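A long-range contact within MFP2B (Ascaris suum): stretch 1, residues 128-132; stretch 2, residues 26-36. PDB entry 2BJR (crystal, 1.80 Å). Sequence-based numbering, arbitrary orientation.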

# COMPACT_ATOMS: atom_id res chain seq x y z
N GLY A 128 -0.22 7.24 -13.93
CA GLY A 128 -0.32 7.03 -12.51
C GLY A 128 -1.28 7.99 -11.85
O GLY A 128 -1.28 9.20 -12.14
N ALA A 129 -2.08 7.45 -10.94
CA ALA A 129 -3.02 8.26 -10.14
C ALA A 129 -2.30 9.35 -9.35
O ALA A 129 -1.16 9.17 -8.92
CB ALA A 129 -3.76 7.38 -9.21
N LEU A 130 -2.98 10.48 -9.11
CA LEU A 130 -2.48 11.45 -8.17
C LEU A 130 -3.63 11.82 -7.25
O LEU A 130 -4.74 11.98 -7.70
CB LEU A 130 -2.00 12.75 -8.82
CG LEU A 130 -0.63 12.86 -9.47
CD1 LEU A 130 -0.49 14.25 -10.06
CD2 LEU A 130 0.53 12.49 -8.55
N LEU A 131 -3.29 11.98 -6.00
CA LEU A 131 -4.21 12.43 -4.97
C LEU A 131 -3.94 13.92 -4.75
O LEU A 131 -2.79 14.34 -4.58
CB LEU A 131 -3.98 11.58 -3.73
CG LEU A 131 -4.88 11.77 -2.55
CD1 LEU A 131 -6.33 11.36 -2.82
CD2 LEU A 131 -4.24 11.02 -1.37
N GLY A 132 -5.00 14.70 -4.78
CA GLY A 132 -4.93 16.14 -4.54
C GLY A 132 -6.10 16.62 -3.69
O GLY A 132 -6.67 15.84 -2.94
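Stretch 2 (26-36) KALGQQNMYVA

How does stretch 2 begin, and where does it first meet stretch 1? Lys26 points its CA-to-CB bond away and makes no contact; its NZ instead donates a hydrogen bond to Gln31 O at 2.9 Å. Ala27 is the first residue to touch. Its CA-to-CB bond points toward stretch 1, and its CB lies 4.2 Å from Leu131 CD2, an apolar contact. The CA atoms of Ala27 and Leu131 are 7.0 Å apart.

What shape does the backbone take after this first contact? From Ala27 to Gln30 it folds into a type II beta turn, closed by a hydrogen bond from Gln30 N to Ala27 O at 3.0 Å. Leu28 and Gly29 form the exposed corner and do not reach stretch 1. At Gly29 phi is positive, 81°, and a CB there would be jammed against the carbonyl oxygen of Leu28, so the backbone angles call for glycine. The turn brings the chain back at Gln30, whose CA is 7.7 Å from that of Ala129. Ala27 is nearest Leu131 and Gln30 nearest Ala129, so across the turn stretch 2 runs against the direction of stretch 1; from Met33 to Val35 it runs broadly the same way.

How does a polar residue such as Gln30 settle against Ala129? Its side chain, with chi1 and chi2 both m, curls so that NE2 donates to Leu28 O at 3.0 Å. The amide group lies beside the Ala129 methyl, with Gln30 OE1 3.4 Å and Gln30 NE2 3.8 Å from Ala129 CB. No direct hydrogen bond joins the two stretches, but one water links them: it donates to Gln30 OE1 at 2.8 Å and accepts from Ala129 N at 3.0 Å. Gln31 and Asn32 then carry the chain out of reach of stretch 1.

What does the selenomethionine at Met33 contribute on the chain's return? Its backbone is held to the start of the stretch by the hydrogen bond from Ala27 N to Met33 O, 2.8 Å long. The CA-to-CB bond points toward stretch 1; chi1 and chi2 are both t and chi3 is m, and the end of the side chain sits against the backbone of stretch 1. Met33 CE comes within 3.4 Å of Ala129 O, while SE lies 4.1 Å from Leu130 CA and 3.7 Å from Leu131 N. SE also packs against Leu131 CB at 3.9 Å. Leu131 N is buried by the contact and has no hydrogen-bonding partner in the model.

How does the contact end as stretch 2 enters its strand at Tyr34? The tyrosine points its CA-to-CB bond away, leaving its backbone to meet stretch 1, with Tyr34 O 3.6 Å from Leu131 CD2. The same methyl lies 3.7 Å from Val35 CA and 4.0 Å from Val35 CG2. Leu131, with chi1 t and chi2 p, thus sets CD2 against Ala27, Tyr34 and Val35 together. Ala36 continues the strand without touching stretch 1.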

# COMPACT_ATOMS: atom_id res chain seq x y z
N LYS A 26 -4.80 4.65 2.78
CA LYS A 26 -4.31 4.75 1.40
C LYS A 26 -5.27 5.33 0.41
O LYS A 26 -6.47 5.13 0.52
CB LYS A 26 -3.95 3.33 0.89
CG LYS A 26 -3.02 2.67 1.83
CD LYS A 26 -2.48 1.42 1.22
CE LYS A 26 -1.05 1.52 0.82
NZ LYS A 26 -0.62 0.16 0.34
N ALA A 27 -4.78 6.09 -0.57
CA ALA A 27 -5.58 6.36 -1.77
C ALA A 27 -6.01 5.04 -2.39
O ALA A 27 -5.18 4.15 -2.52
CB ALA A 27 -4.81 7.13 -2.72
N LEU A 28 -7.31 4.92 -2.75
CA LEU A 28 -7.87 3.59 -3.13
C LEU A 28 -7.08 3.00 -4.25
O LEU A 28 -6.89 3.65 -5.27
CB LEU A 28 -9.30 3.74 -3.58
CG LEU A 28 -10.03 2.41 -3.89
CD1 LEU A 28 -10.25 1.63 -2.65
CD2 LEU A 28 -11.31 2.70 -4.65
N GLY A 29 -6.65 1.77 -4.09
CA GLY A 29 -5.97 1.08 -5.18
C GLY A 29 -4.49 1.39 -5.36
O GLY A 29 -3.83 0.78 -6.23
N GLN A 30 -3.94 2.30 -4.56
CA GLN A 30 -2.57 2.75 -4.79
C GLN A 30 -1.62 2.10 -3.81
O GLN A 30 -1.95 1.92 -2.64
CB GLN A 30 -2.48 4.29 -4.70
CG GLN A 30 -3.58 5.03 -5.49
CD GLN A 30 -3.65 4.59 -6.95
OE1 GLN A 30 -2.61 4.56 -7.64
NE2 GLN A 30 -4.83 4.21 -7.40
N GLN A 31 -0.41 1.79 -4.29
CA GLN A 31 0.53 1.03 -3.48
C GLN A 31 1.18 1.86 -2.38
O GLN A 31 1.45 1.34 -1.31
CB GLN A 31 1.62 0.40 -4.36
CG GLN A 31 2.48 -0.62 -3.62
CD GLN A 31 1.66 -1.85 -3.18
OE1 GLN A 31 1.05 -2.49 -4.02
NE2 GLN A 31 1.59 -2.12 -1.89
N ASN A 32 1.45 3.15 -2.67
CA ASN A 32 2.29 3.93 -1.80
C ASN A 32 1.89 5.38 -1.86
O ASN A 32 2.69 6.24 -2.23
CB ASN A 32 3.71 3.75 -2.18
CG ASN A 32 4.70 4.43 -1.23
OD1 ASN A 32 4.43 4.60 -0.05
ND2 ASN A 32 5.90 4.78 -1.76
N MSE A 33 0.63 5.62 -1.57
CA MSE A 33 0.06 6.96 -1.65
C MSE A 33 -1.02 7.03 -0.57
O MSE A 33 -1.96 6.25 -0.61
CB MSE A 33 -0.52 7.23 -3.04
CG MSE A 33 -1.00 8.64 -3.24
SE MSE A 33 -1.56 8.89 -5.10
CE MSE A 33 0.26 8.58 -5.91
N TYR A 34 -0.89 8.00 0.37
CA TYR A 34 -1.75 8.10 1.54
C TYR A 34 -2.36 9.51 1.62
O TYR A 34 -1.74 10.48 1.21
CB TYR A 34 -0.99 7.78 2.84
CG TYR A 34 -0.26 6.45 2.83
CD1 TYR A 34 0.99 6.31 2.23
CD2 TYR A 34 -0.79 5.35 3.49
CE1 TYR A 34 1.64 5.09 2.22
CE2 TYR A 34 -0.13 4.16 3.50
CZ TYR A 34 1.07 4.03 2.89
OH TYR A 34 1.70 2.83 3.00
N VAL A 35 -3.56 9.57 2.19
CA VAL A 35 -4.31 10.81 2.32
C VAL A 35 -3.66 11.67 3.39
O VAL A 35 -3.53 11.26 4.57
CB VAL A 35 -5.83 10.53 2.64
CG1 VAL A 35 -6.59 11.82 2.63
CG2 VAL A 35 -6.43 9.59 1.62
N ALA A 36 -3.32 12.90 3.01
CA ALA A 36 -2.58 13.81 3.88
C ALA A 36 -3.19 15.19 3.91
O ALA A 36 -3.97 15.57 3.05
CB ALA A 36 -1.14 13.91 3.48
O HOH W 1 -2.05 4.52 -10.35